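Local coordinates for protein coronin (Toxoplasma gondii, PDB 4OZU) that probably binds actin filaments and contributes to parasite invasion and egress, and is represented here by its WD40 beta-propeller domain, at residues Y24-K32 with K337-Q345; A40-A48 with V57-D65. One frame throughout, in Å; residues are numbered along the deposited sequence.

Interaction 1: residues Y24-K32 with K337-Q345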
loop_
_atom_site.group_PDB
_atom_site.type_symbol
_atom_site.label_atom_id
_atom_site.label_comp_id
_atom_site.label_asym_id
_atom_site.label_seq_id
_atom_site.Cartn_x
_atom_site.Cartn_y
_atom_site.Cartn_z
ATOM N N TYR A 24 -12.263 -16.000 -3.713
ATOM C CA TYR A 24 -11.738 -16.740 -2.578
ATOM C C TYR A 24 -12.867 -16.738 -1.557
ATOM O O TYR A 24 -13.211 -15.685 -1.028
ATOM C CB TYR A 24 -10.462 -16.103 -2.015
ATOM C CG TYR A 24 -9.422 -15.771 -3.065
ATOM C CD1 TYR A 24 -9.490 -14.586 -3.791
ATOM C CD2 TYR A 24 -8.370 -16.642 -3.330
ATOM C CE1 TYR A 24 -8.542 -14.277 -4.752
ATOM C CE2 TYR A 24 -7.419 -16.348 -4.288
ATOM C CZ TYR A 24 -7.508 -15.162 -4.995
ATOM O OH TYR A 24 -6.567 -14.874 -5.948
ATOM N N SER A 25 -13.465 -17.899 -1.300
ATOM C CA SER A 25 -14.666 -17.955 -0.470
ATOM C C SER A 25 -14.550 -18.954 0.682
ATOM O O SER A 25 -13.577 -19.705 0.781
ATOM C CB SER A 25 -15.886 -18.292 -1.335
ATOM O OG SER A 25 -15.786 -19.588 -1.895
ATOM N N ASP A 26 -15.559 -18.934 1.550
ATOM C CA ASP A 26 -15.587 -19.735 2.769
ATOM C C ASP A 26 -14.395 -19.428 3.668
ATOM O O ASP A 26 -13.841 -20.299 4.344
ATOM C CB ASP A 26 -15.651 -21.225 2.425
ATOM C CG ASP A 26 -17.075 -21.707 2.236
ATOM O OD1 ASP A 26 -17.894 -21.528 3.165
ATOM O OD2 ASP A 26 -17.387 -22.243 1.156
ATOM N N LEU A 27 -14.016 -18.158 3.680
ATOM C CA LEU A 27 -12.972 -17.683 4.569
ATOM C C LEU A 27 -13.588 -17.225 5.886
ATOM O O LEU A 27 -14.800 -17.076 5.986
ATOM C CB LEU A 27 -12.197 -16.540 3.918
ATOM C CG LEU A 27 -11.620 -16.818 2.526
ATOM C CD1 LEU A 27 -10.942 -15.558 1.990
ATOM C CD2 LEU A 27 -10.647 -17.986 2.558
ATOM N N ARG A 28 -12.739 -17.012 6.887
ATOM C CA ARG A 28 -13.145 -16.457 8.177
ATOM C C ARG A 28 -12.306 -15.217 8.461
ATOM O O ARG A 28 -11.298 -15.287 9.164
ATOM C CB ARG A 28 -12.969 -17.487 9.292
ATOM C CG ARG A 28 -14.045 -18.566 9.335
ATOM C CD ARG A 28 -15.288 -18.096 10.078
ATOM N NE ARG A 28 -14.980 -17.630 11.431
ATOM C CZ ARG A 28 -14.916 -18.409 12.510
ATOM N NH1 ARG A 28 -15.139 -19.715 12.422
ATOM N NH2 ARG A 28 -14.626 -17.875 13.689
ATOM N N LEU A 29 -12.725 -14.085 7.906
ATOM C CA LEU A 29 -11.905 -12.877 7.914
ATOM C C LEU A 29 -12.309 -11.886 8.997
ATOM O O LEU A 29 -13.478 -11.787 9.368
ATOM C CB LEU A 29 -11.980 -12.193 6.554
ATOM C CG LEU A 29 -11.518 -13.061 5.383
ATOM C CD1 LEU A 29 -11.813 -12.372 4.065
ATOM C CD2 LEU A 29 -10.034 -13.369 5.514
ATOM N N SER A 30 -11.322 -11.147 9.489
ATOM C CA SER A 30 -11.563 -10.085 10.451
ATOM C C SER A 30 -12.283 -8.914 9.798
ATOM O O SER A 30 -12.070 -8.621 8.618
ATOM C CB SER A 30 -10.245 -9.610 11.058
ATOM O OG SER A 30 -10.418 -8.396 11.766
ATOM N N THR A 31 -13.132 -8.251 10.577
ATOM C CA THR A 31 -13.796 -7.030 10.143
ATOM C C THR A 31 -13.538 -5.904 11.146
ATOM O O THR A 31 -14.268 -4.912 11.187
ATOM C CB THR A 31 -15.310 -7.244 9.976
ATOM O OG1 THR A 31 -15.861 -7.748 11.200
ATOM C CG2 THR A 31 -15.585 -8.238 8.858
ATOM N N LYS A 32 -12.489 -6.065 11.948
ATOM C CA LYS A 32 -12.088 -5.049 12.918
ATOM C C LYS A 32 -11.602 -3.782 12.221
ATOM O O LYS A 32 -11.058 -3.840 11.118
ATOM C CB LYS A 32 -10.989 -5.588 13.834
ATOM C CG LYS A 32 -11.458 -6.663 14.795
ATOM C CD LYS A 32 -10.315 -7.177 15.658
ATOM C CE LYS A 32 -10.824 -8.014 16.821
ATOM N NZ LYS A 32 -9.745 -8.340 17.796
ATOM N N LYS A 337 -10.876 -7.322 -2.863
ATOM C CA LYS A 337 -11.879 -6.651 -2.045
ATOM C C LYS A 337 -12.515 -7.623 -1.055
ATOM O O LYS A 337 -13.172 -8.556 -1.474
ATOM C CB LYS A 337 -12.957 -6.054 -2.960
ATOM C CG LYS A 337 -14.124 -5.394 -2.245
ATOM C CD LYS A 337 -15.293 -5.201 -3.199
ATOM C CE LYS A 337 -16.546 -4.750 -2.466
ATOM N NZ LYS A 337 -17.773 -5.113 -3.226
ATOM N N GLN A 338 -12.333 -7.419 0.248
ATOM C CA GLN A 338 -13.046 -8.244 1.227
ATOM C C GLN A 338 -14.507 -7.830 1.285
ATOM O O GLN A 338 -14.824 -6.652 1.486
ATOM C CB GLN A 338 -12.428 -8.136 2.623
ATOM C CG GLN A 338 -13.170 -8.928 3.700
ATOM C CD GLN A 338 -12.449 -8.890 5.039
ATOM O OE1 GLN A 338 -11.230 -8.691 5.095
ATOM N NE2 GLN A 338 -13.199 -9.068 6.125
ATOM N N GLU A 339 -15.386 -8.808 1.100
ATOM C CA GLU A 339 -16.817 -8.614 1.247
ATOM C C GLU A 339 -17.282 -9.384 2.474
ATOM O O GLU A 339 -17.061 -10.588 2.577
ATOM C CB GLU A 339 -17.554 -9.071 -0.011
ATOM C CG GLU A 339 -17.169 -8.268 -1.239
ATOM C CD GLU A 339 -17.985 -8.627 -2.464
ATOM O OE1 GLU A 339 -18.457 -9.780 -2.550
ATOM O OE2 GLU A 339 -18.152 -7.753 -3.341
ATOM N N ASN A 340 -17.914 -8.670 3.403
ATOM C CA ASN A 340 -18.304 -9.218 4.697
ATOM C C ASN A 340 -17.109 -9.866 5.392
ATOM O O ASN A 340 -16.034 -9.271 5.432
ATOM C CB ASN A 340 -19.458 -10.197 4.514
ATOM C CG ASN A 340 -20.621 -9.571 3.781
ATOM O OD1 ASN A 340 -21.228 -8.615 4.270
ATOM N ND2 ASN A 340 -20.928 -10.085 2.597
ATOM N N GLY A 341 -17.284 -11.070 5.929
ATOM C CA GLY A 341 -16.207 -11.748 6.632
ATOM C C GLY A 341 -15.805 -13.078 6.016
ATOM O O GLY A 341 -15.068 -13.842 6.642
ATOM N N ASN A 342 -16.272 -13.356 4.799
ATOM C CA ASN A 342 -16.097 -14.685 4.216
ATOM C C ASN A 342 -15.656 -14.732 2.752
ATOM O O ASN A 342 -15.386 -15.812 2.235
ATOM C CB ASN A 342 -17.400 -15.477 4.367
ATOM C CG ASN A 342 -18.568 -14.847 3.621
ATOM O OD1 ASN A 342 -18.495 -13.705 3.166
ATOM N ND2 ASN A 342 -19.662 -15.594 3.508
ATOM N N VAL A 343 -15.558 -13.578 2.099
ATOM C CA VAL A 343 -15.187 -13.526 0.684
ATOM C C VAL A 343 -14.082 -12.507 0.378
ATOM O O VAL A 343 -14.081 -11.396 0.918
ATOM C CB VAL A 343 -16.419 -13.186 -0.189
ATOM C CG1 VAL A 343 -16.007 -12.798 -1.614
ATOM C CG2 VAL A 343 -17.401 -14.358 -0.213
ATOM N N LEU A 344 -13.144 -12.901 -0.483
ATOM C CA LEU A 344 -12.273 -11.950 -1.164
ATOM C C LEU A 344 -12.667 -11.934 -2.639
ATOM O O LEU A 344 -12.666 -12.971 -3.314
ATOM C CB LEU A 344 -10.786 -12.298 -0.995
ATOM C CG LEU A 344 -10.176 -12.216 0.409
ATOM C CD1 LEU A 344 -8.702 -12.599 0.370
ATOM C CD2 LEU A 344 -10.329 -10.828 1.007
ATOM N N GLN A 345 -13.017 -10.747 -3.120
ATOM C CA GLN A 345 -13.530 -10.566 -4.474
ATOM C C GLN A 345 -12.506 -9.839 -5.341
ATOM O O GLN A 345 -12.244 -8.658 -5.132
ATOM C CB GLN A 345 -14.843 -9.776 -4.429
ATOM C CG GLN A 345 -15.403 -9.378 -5.782
ATOM C CD GLN A 345 -15.784 -10.576 -6.620
ATOM O OE1 GLN A 345 -16.735 -11.286 -6.302
ATOM N NE2 GLN A 345 -15.032 -10.819 -7.688
#
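The Tyr24 ring meets Leu344 with its edge: Leu344 O lies in the ring plane, 3.6 Å from Tyr24 CD1, while CB of Leu344 sits near the same ring carbon. The other flat group is the Gln338 amide, which spends both N-H bonds in its own plane. One goes from Gln338 NE2 to Ser30 O (2.8 Å), arriving above that carbonyl's plane; the other goes from Gln338 NE2 to Asn340 O (2.9 Å) within its own turn. Together with the bond between Gln338 OE1 and Asn316 ND2, they fix the rotation of the amide. An extended side chain, with CG anti to the backbone N (chi1 177°), carries it there past Leu29, which runs the opposite way and brings its CB to 3.4 Å from Gln338 NE2. Leu29 CD1 then reaches Leu344 CD2 at 3.7 Å, and the Leu27 side chain crosses that of Leu344 at about a right angle, CD1 against CG.

Backbone bonds tie the chains together from Tyr24 to Leu29. Tyr24 and Leu344 form an antiparallel hydrogen-bonded pair; beyond it, Leu27 N still donates to Asn342 O (3.1 Å) and Leu29 N to Gly341 O (2.7 Å). The N-terminal strand 16-25 thus joins the sheet of late strands 343-350 and 331-339, the Velcro-like closure of a beta-propeller. Strand 67-68 flanks 16-25 on its other side, and strands 45-49 and 58-62 pack against the leucines.

Interaction 2: residues A40-A48 with V57-D65. With ACT (acetate ion), chain C.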
loop_
_atom_site.group_PDB
_atom_site.type_symbol
_atom_site.label_atom_id
_atom_site.label_comp_id
_atom_site.label_asym_id
_atom_site.label_seq_id
_atom_site.Cartn_x
_atom_site.Cartn_y
_atom_site.Cartn_z
ATOM N N ALA A 40 -2.941 -7.610 2.287
ATOM C CA ALA A 40 -1.671 -7.483 1.595
ATOM C C ALA A 40 -1.527 -8.623 0.596
ATOM O O ALA A 40 -2.099 -9.696 0.775
ATOM C CB ALA A 40 -0.518 -7.489 2.575
ATOM N N ALA A 41 -0.781 -8.374 -0.471
ATOM C CA ALA A 41 -0.509 -9.410 -1.454
ATOM C C ALA A 41 0.829 -9.151 -2.119
ATOM O O ALA A 41 1.240 -8.000 -2.273
ATOM C CB ALA A 41 -1.627 -9.470 -2.500
ATOM N N ASN A 42 1.525 -10.221 -2.485
ATOM C CA ASN A 42 2.672 -10.097 -3.369
ATOM C C ASN A 42 2.387 -10.938 -4.613
ATOM O O ASN A 42 1.222 -11.155 -4.942
ATOM C CB ASN A 42 3.983 -10.480 -2.657
ATOM C CG ASN A 42 4.052 -11.942 -2.224
ATOM O OD1 ASN A 42 3.172 -12.757 -2.513
ATOM N ND2 ASN A 42 5.134 -12.275 -1.528
ATOM N N THR A 43 3.408 -11.392 -5.325
ATOM C CA THR A 43 3.151 -12.084 -6.583
ATOM C C THR A 43 2.634 -13.503 -6.370
ATOM O O THR A 43 2.169 -14.130 -7.315
ATOM C CB THR A 43 4.408 -12.150 -7.467
ATOM O OG1 THR A 43 5.465 -12.817 -6.768
ATOM C CG2 THR A 43 4.853 -10.750 -7.862
ATOM N N GLU A 44 2.699 -13.992 -5.130
ATOM C CA GLU A 44 2.382 -15.391 -4.829
ATOM C C GLU A 44 1.280 -15.544 -3.784
ATOM O O GLU A 44 0.444 -16.447 -3.893
ATOM C CB GLU A 44 3.642 -16.112 -4.342
ATOM C CG GLU A 44 3.473 -17.591 -4.005
ATOM C CD GLU A 44 3.522 -18.477 -5.231
ATOM O OE1 GLU A 44 3.543 -17.938 -6.359
ATOM O OE2 GLU A 44 3.548 -19.716 -5.065
ATOM N N TYR A 45 1.282 -14.672 -2.781
ATOM C CA TYR A 45 0.435 -14.848 -1.600
ATOM C C TYR A 45 -0.498 -13.676 -1.335
ATOM O O TYR A 45 -0.249 -12.547 -1.752
ATOM C CB TYR A 45 1.290 -15.063 -0.345
ATOM C CG TYR A 45 2.295 -16.178 -0.460
ATOM C CD1 TYR A 45 1.882 -17.485 -0.646
ATOM C CD2 TYR A 45 3.658 -15.927 -0.359
ATOM C CE1 TYR A 45 2.790 -18.512 -0.760
ATOM C CE2 TYR A 45 4.579 -16.950 -0.464
ATOM C CZ TYR A 45 4.134 -18.243 -0.669
ATOM O OH TYR A 45 5.024 -19.283 -0.779
ATOM N N ILE A 46 -1.569 -13.975 -0.611
ATOM C CA ILE A 46 -2.464 -12.976 -0.054
ATOM C C ILE A 46 -2.408 -13.104 1.465
ATOM O O ILE A 46 -2.475 -14.214 1.985
ATOM C CB ILE A 46 -3.926 -13.181 -0.528
ATOM C CG1 ILE A 46 -4.024 -13.112 -2.056
ATOM C CG2 ILE A 46 -4.852 -12.159 0.114
ATOM C CD1 ILE A 46 -5.331 -13.668 -2.601
ATOM N N ALA A 47 -2.289 -11.982 2.169
ATOM C CA ALA A 47 -2.384 -11.981 3.625
ATOM C C ALA A 47 -3.696 -11.331 4.032
ATOM O O ALA A 47 -4.023 -10.242 3.563
ATOM C CB ALA A 47 -1.204 -11.246 4.246
ATOM N N ALA A 48 -4.447 -11.997 4.903
ATOM C CA ALA A 48 -5.701 -11.448 5.408
ATOM C C ALA A 48 -5.875 -11.778 6.892
ATOM O O ALA A 48 -5.903 -12.952 7.263
ATOM C CB ALA A 48 -6.877 -11.987 4.603
ATOM N N VAL A 57 -4.242 -13.233 14.128
ATOM C CA VAL A 57 -3.792 -14.289 13.239
ATOM C C VAL A 57 -3.951 -13.816 11.821
ATOM O O VAL A 57 -4.964 -13.210 11.466
ATOM C CB VAL A 57 -4.584 -15.601 13.446
ATOM C CG1 VAL A 57 -4.143 -16.670 12.448
ATOM C CG2 VAL A 57 -4.393 -16.098 14.856
ATOM N N LEU A 58 -2.929 -14.089 11.021
ATOM C CA LEU A 58 -2.934 -13.790 9.604
ATOM C C LEU A 58 -3.202 -15.068 8.825
ATOM O O LEU A 58 -2.530 -16.077 9.035
ATOM C CB LEU A 58 -1.592 -13.188 9.202
ATOM C CG LEU A 58 -1.509 -12.222 8.027
ATOM C CD1 LEU A 58 -2.409 -11.012 8.222
ATOM C CD2 LEU A 58 -0.061 -11.796 7.867
ATOM N N GLY A 59 -4.203 -15.033 7.952
ATOM C CA GLY A 59 -4.405 -16.101 6.995
ATOM C C GLY A 59 -3.525 -15.837 5.790
ATOM O O GLY A 59 -3.444 -14.699 5.324
ATOM N N ILE A 60 -2.850 -16.877 5.307
ATOM C CA ILE A 60 -2.000 -16.771 4.127
ATOM C C ILE A 60 -2.525 -17.694 3.029
ATOM O O ILE A 60 -2.505 -18.923 3.163
ATOM C CB ILE A 60 -0.519 -17.106 4.451
ATOM C CG1 ILE A 60 0.042 -16.133 5.490
ATOM C CG2 ILE A 60 0.338 -17.068 3.188
ATOM C CD1 ILE A 60 0.107 -14.685 5.033
ATOM N N LEU A 61 -3.008 -17.077 1.953
ATOM C CA LEU A 61 -3.567 -17.790 0.811
ATOM C C LEU A 61 -2.624 -17.677 -0.369
ATOM O O LEU A 61 -1.887 -16.698 -0.478
ATOM C CB LEU A 61 -4.929 -17.214 0.415
ATOM C CG LEU A 61 -6.128 -17.376 1.348
ATOM C CD1 LEU A 61 -5.972 -16.570 2.625
ATOM C CD2 LEU A 61 -7.387 -16.958 0.607
ATOM N N ARG A 62 -2.650 -18.659 -1.259
ATOM C CA ARG A 62 -1.953 -18.517 -2.529
ATOM C C ARG A 62 -2.858 -17.788 -3.514
ATOM O O ARG A 62 -4.019 -18.151 -3.693
ATOM C CB ARG A 62 -1.527 -19.877 -3.080
ATOM C CG ARG A 62 -0.452 -20.553 -2.238
ATOM C CD ARG A 62 0.196 -21.734 -2.950
ATOM N NE ARG A 62 0.887 -21.320 -4.171
ATOM C CZ ARG A 62 0.438 -21.515 -5.410
ATOM N NH1 ARG A 62 -0.714 -22.139 -5.633
ATOM N NH2 ARG A 62 1.155 -21.088 -6.442
ATOM N N LEU A 63 -2.312 -16.747 -4.139
ATOM C CA LEU A 63 -3.037 -15.937 -5.110
ATOM C C LEU A 63 -3.663 -16.798 -6.210
ATOM O O LEU A 63 -4.786 -16.548 -6.645
ATOM C CB LEU A 63 -2.088 -14.894 -5.713
ATOM C CG LEU A 63 -2.650 -13.849 -6.671
ATOM C CD1 LEU A 63 -3.656 -12.962 -5.982
ATOM C CD2 LEU A 63 -1.513 -13.019 -7.239
ATOM N N ALA A 64 -2.941 -17.831 -6.630
ATOM C CA ALA A 64 -3.376 -18.674 -7.735
ATOM C C ALA A 64 -4.506 -19.631 -7.349
ATOM O O ALA A 64 -5.277 -20.068 -8.208
ATOM C CB ALA A 64 -2.195 -19.461 -8.274
ATOM N N ASP A 65 -4.605 -19.957 -6.066
ATOM C CA ASP A 65 -5.554 -20.972 -5.615
ATOM C C ASP A 65 -6.902 -20.355 -5.263
ATOM O O ASP A 65 -7.326 -20.359 -4.106
ATOM C CB ASP A 65 -4.985 -21.732 -4.414
ATOM C CG ASP A 65 -3.784 -22.592 -4.784
ATOM O OD1 ASP A 65 -3.649 -22.953 -5.975
ATOM O OD2 ASP A 65 -2.979 -22.910 -3.880
HETATM C C ACT C . 7.541 -11.000 -4.818
HETATM O O ACT C . 7.883 -12.028 -5.439
HETATM O OXT ACT C . 6.350 -10.652 -4.947
HETATM C CH3 ACT C . 8.509 -10.226 -3.976
HETATM O O HOH W 1 -0.082 -18.044 -6.081
#
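Glu44 and Arg62 lie side by side and point the same way, and the arginine grips its partner side-on. Arg62 NE (3.2 Å) and Arg62 NH2 (3.1 Å) both donate to the single atom Glu44 OE2. That oxygen sits in the guanidinium plane, yet both nitrogens meet it from one face of the carboxylate, the two planes being 63° apart. The fit depends on two bends: Glu44 turns at chi2 (82°) and Arg62 at chi3 (62°). At the far end of the guanidinium, Arg62 NH1 holds Asp65 OD2 at 3.0 Å.

With CG anti to the backbone N, Glu44 lays that carbon 3.4 Å above the centre of the Tyr45 ring, and the bend at chi2 then carries the carboxylate to Arg62. At that ring's edge lie Leu61 O and Arg62 CG. On the adjoining pairs, Ala47 CB rests against both Leu58 CD2 and Ile60 CD1, 3.8 Å from each. Ile46 points to the other face, where Leu63, from the turn beyond the strand, crosses it at about a right angle, CD1 against CD1.

Beneath the side chains, strands 45-48 and 58-62 form an antiparallel hairpin ladder, with paired bonds between Ile46 and Leu61 and between Ala48 and Gly59. Past it, Leu63 N donates to Glu44 O (2.8 Å), and a water links that same carbonyl to Ala64 N. At the same end, Asn42 OD1 organises the 42-45 turn by accepting from Glu44 N, an Asx turn, and from Tyr45 N, which extends it to an Asx motif; there Thr43 N also binds an acetate ion, probably from the crystallisation liquor.

Chemically, then, apolar packing runs along the ladder and charge gathers at one end. The bonds to Glu44 and Asp65, all close to the guanidinium plane, restrict its rotation, and the network would probably favour the charged forms of all three residues.

Overall arrangement
Interaction 2 is a hairpin local in sequence, whereas interaction 1 brings together the two ends of the propeller, 305 residues apart along the chain; their centres are about 13 Å apart. They meet directly. Tyr24 OH lies 2.5 Å from Leu63 O, a probable hydrogen bond, and Tyr24 CZ rests 3.6 Å from Ile46 CD1. Leu344 CD1 comes to 3.9 Å from Ile46 CG2, while farther along Leu29 CD2 touches Ala48 CB at 3.6 Å. The face of the hairpin bearing Ile46 and Ala48 therefore packs against the sheet that closes the ring. The acetate belongs to the Thr43 turn of interaction 2.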